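Local coordinates for tRNA threonylcarbamoyladenosine biosynthesis protein TsaB (Pseudomonas aeruginosa, PDB 5BR9) that probably takes part in making the threonylcarbamoyladenosine modification at position 37 of tRNA, as a TsaB-type member of the KAE1/TsaD family, at residues 10-15 / 65-70. Residues are numbered along the deposited sequence; the frame is centred on the assembly and turned at random.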
ATOM      1  N   SER A  10     -27.158   7.107  -0.899  1.00 34.87           N
ATOM      2  CA  SER A  10     -25.804   6.771  -0.489  1.00 34.59           C
ATOM      3  C   SER A  10     -24.745   7.606  -1.179  1.00 33.29           C
ATOM      4  O   SER A  10     -24.872   7.967  -2.345  1.00 35.97           O
ATOM      5  CB  SER A  10     -25.509   5.295  -0.770  1.00 44.68           C
ATOM      6  OG  SER A  10     -26.287   4.443   0.046  1.00 48.42           O
ATOM      7  N   THR A  11     -23.668   7.871  -0.460  1.00 26.21           N
ATOM      8  CA  THR A  11     -22.534   8.529  -1.066  1.00 24.37           C
ATOM      9  C   THR A  11     -21.381   7.534  -1.059  1.00 23.38           C
ATOM     10  O   THR A  11     -20.950   7.091  -0.007  1.00 33.49           O
ATOM     11  CB  THR A  11     -22.178   9.839  -0.333  1.00 23.90           C
ATOM     12  OG1 THR A  11     -23.305  10.724  -0.393  1.00 32.14           O
ATOM     13  CG2 THR A  11     -21.008  10.530  -0.997  1.00 22.43           C
ATOM     14  N   LEU A  12     -20.929   7.148  -2.245  1.00 29.69           N
ATOM     15  CA  LEU A  12     -19.876   6.135  -2.396  1.00 28.03           C
ATOM     16  C   LEU A  12     -18.691   6.657  -3.183  1.00 22.70           C
ATOM     17  O   LEU A  12     -18.854   7.282  -4.231  1.00 27.65           O
ATOM     18  CB  LEU A  12     -20.411   4.871  -3.095  1.00 23.10           C
ATOM     19  CG  LEU A  12     -21.543   4.096  -2.433  1.00 25.86           C
ATOM     20  CD1 LEU A  12     -21.983   2.921  -3.322  1.00 26.71           C
ATOM     21  CD2 LEU A  12     -21.134   3.613  -1.017  1.00 25.89           C
ATOM     22  N   LEU A  13     -17.499   6.336  -2.696  1.00 25.81           N
ATOM     23  CA  LEU A  13     -16.248   6.703  -3.358  1.00 25.01           C
ATOM     24  C   LEU A  13     -15.621   5.433  -3.946  1.00 29.10           C
ATOM     25  O   LEU A  13     -15.554   4.387  -3.280  1.00 27.43           O
ATOM     26  CB  LEU A  13     -15.280   7.383  -2.355  1.00 20.38           C
ATOM     27  CG  LEU A  13     -13.914   7.853  -2.862  1.00 26.87           C
ATOM     28  CD1 LEU A  13     -14.094   8.963  -3.906  1.00 24.51           C
ATOM     29  CD2 LEU A  13     -13.009   8.323  -1.712  1.00 25.16           C
ATOM     30  N   ALA A  14     -15.180   5.525  -5.195  1.00 23.60           N
ATOM     31  CA  ALA A  14     -14.588   4.392  -5.883  1.00 25.69           C
ATOM     32  C   ALA A  14     -13.243   4.769  -6.485  1.00 29.68           C
ATOM     33  O   ALA A  14     -13.065   5.889  -6.959  1.00 23.18           O
ATOM     34  CB  ALA A  14     -15.518   3.876  -6.972  1.00 20.76           C
ATOM     35  N   LEU A  15     -12.277   3.863  -6.401  1.00 29.26           N
ATOM     36  CA  LEU A  15     -10.985   4.097  -7.030  1.00 26.26           C
ATOM     37  C   LEU A  15     -10.359   2.816  -7.594  1.00 29.88           C
ATOM     38  O   LEU A  15     -10.527   1.723  -7.041  1.00 27.73           O
ATOM     39  CB  LEU A  15     -10.044   4.806  -6.076  1.00 31.66           C
ATOM     40  CG  LEU A  15      -9.604   4.184  -4.780  1.00 34.01           C
ATOM     41  CD1 LEU A  15      -8.412   3.269  -5.061  1.00 35.31           C
ATOM     42  CD2 LEU A  15      -9.234   5.343  -3.845  1.00 30.41           C
ATOM     43  N   VAL A  65     -18.875  10.616   2.762  1.00 28.15           N
ATOM     44  CA  VAL A  65     -18.698   9.293   2.147  1.00 28.05           C
ATOM     45  C   VAL A  65     -19.139   8.162   3.078  1.00 28.29           C
ATOM     46  O   VAL A  65     -18.706   8.080   4.237  1.00 28.30           O
ATOM     47  CB  VAL A  65     -17.230   9.100   1.705  1.00 30.06           C
ATOM     48  CG1 VAL A  65     -16.967   7.665   1.265  1.00 19.75           C
ATOM     49  CG2 VAL A  65     -16.862  10.099   0.599  1.00 26.06           C
ATOM     50  N   ASP A  66     -19.987   7.274   2.558  1.00 25.10           N
ATOM     51  CA  ASP A  66     -20.534   6.192   3.366  1.00 19.73           C
ATOM     52  C   ASP A  66     -19.667   4.931   3.353  1.00 30.20           C
ATOM     53  O   ASP A  66     -19.621   4.178   4.333  1.00 24.73           O
ATOM     54  CB  ASP A  66     -21.946   5.863   2.875  1.00 21.51           C
ATOM     55  CG  ASP A  66     -22.918   7.028   3.070  1.00 28.01           C
ATOM     56  OD1 ASP A  66     -22.823   7.703   4.117  1.00 21.24           O
ATOM     57  OD2 ASP A  66     -23.775   7.265   2.190  1.00 28.45           O
ATOM     58  N   ALA A  67     -18.986   4.701   2.233  1.00 23.95           N
ATOM     59  CA  ALA A  67     -18.147   3.524   2.066  1.00 25.05           C
ATOM     60  C   ALA A  67     -17.171   3.756   0.911  1.00 24.29           C
ATOM     61  O   ALA A  67     -17.419   4.597   0.035  1.00 23.23           O
ATOM     62  CB  ALA A  67     -19.002   2.279   1.819  1.00 18.57           C
ATOM     63  N   ILE A  68     -16.057   3.027   0.922  1.00 22.19           N
ATOM     64  CA  ILE A  68     -15.031   3.187  -0.117  1.00 21.17           C
ATOM     65  C   ILE A  68     -14.824   1.877  -0.845  1.00 23.05           C
ATOM     66  O   ILE A  68     -14.564   0.846  -0.218  1.00 23.82           O
ATOM     67  CB  ILE A  68     -13.707   3.683   0.470  1.00 28.59           C
ATOM     68  CG1 ILE A  68     -13.935   4.933   1.329  1.00 28.04           C
ATOM     69  CG2 ILE A  68     -12.743   3.989  -0.649  1.00 25.76           C
ATOM     70  CD1 ILE A  68     -12.728   5.360   2.112  1.00 34.05           C
ATOM     71  N   ALA A  69     -14.981   1.913  -2.165  1.00 24.64           N
ATOM     72  CA  ALA A  69     -14.796   0.740  -3.003  1.00 19.66           C
ATOM     73  C   ALA A  69     -13.500   0.822  -3.790  1.00 26.85           C
ATOM     74  O   ALA A  69     -13.078   1.910  -4.176  1.00 20.74           O
ATOM     75  CB  ALA A  69     -15.967   0.589  -3.946  1.00 19.44           C
ATOM     76  N   PHE A  70     -12.879  -0.328  -4.047  1.00 22.26           N
ATOM     77  CA  PHE A  70     -11.652  -0.354  -4.834  1.00 24.63           C
ATOM     78  C   PHE A  70     -11.535  -1.664  -5.626  1.00 30.23           C
ATOM     79  O   PHE A  70     -12.075  -2.687  -5.210  1.00 22.42           O
ATOM     80  CB  PHE A  70     -10.419  -0.187  -3.938  1.00 31.97           C
ATOM     81  CG  PHE A  70     -10.191  -1.336  -3.002  1.00 29.64           C
ATOM     82  CD1 PHE A  70      -9.240  -2.313  -3.297  1.00 28.75           C
ATOM     83  CD2 PHE A  70     -10.923  -1.451  -1.834  1.00 30.26           C
ATOM     84  CE1 PHE A  70      -9.034  -3.380  -2.436  1.00 29.42           C
ATOM     85  CE2 PHE A  70     -10.717  -2.519  -0.968  1.00 33.02           C
ATOM     86  CZ  PHE A  70      -9.785  -3.479  -1.267  1.00 25.30           C
TER
HETATM   87  O   HOH W   1     -25.574   4.650   2.661  1.00 33.64           O
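Leu13 sits between Ala67 and Ala69, Leu13 N donating to Ala67 O (3.2 Å) and Leu13 O accepting from Ala69 N (2.8 Å), both bonds nearly straight. Leu15 N continues the ladder to Ala69 O over 3.1 Å. This pattern, and strand directions only 22° apart, identify parallel pairing of the first and fourth strands in the 3-2-1-4-5 sheet of an ASKHA-type domain. This is the tight part, buried on both faces. On the face covered by helix 196-208, which also meets Ala14 and Ala69, Leu12 CD2 rests on Ala67 CB at 3.8 Å. On the other, Leu13 CB lies 4.0 Å from Val65 CG1, while Ile68 and Phe70 pack on helix 77-94.

Toward Ser10 the contact opens to solvent, Ser10 and Asp66 being partly exposed, though the hydrogen bonds stay short. There Asp66 clasps Thr11 twice: Asp66 N donates to Thr11 O over 2.7 Å, and Asp66 OD2 accepts from Thr11 N over 2.7 Å, met 37° above the carboxylate plane. A water bound to Ser10 OG donates only weakly to Asp66 OD2. Asp66 thus extends the pairing beyond the regular ladder with a carboxylate, whose negative charge the Thr11 N-H would be expected to help stabilise.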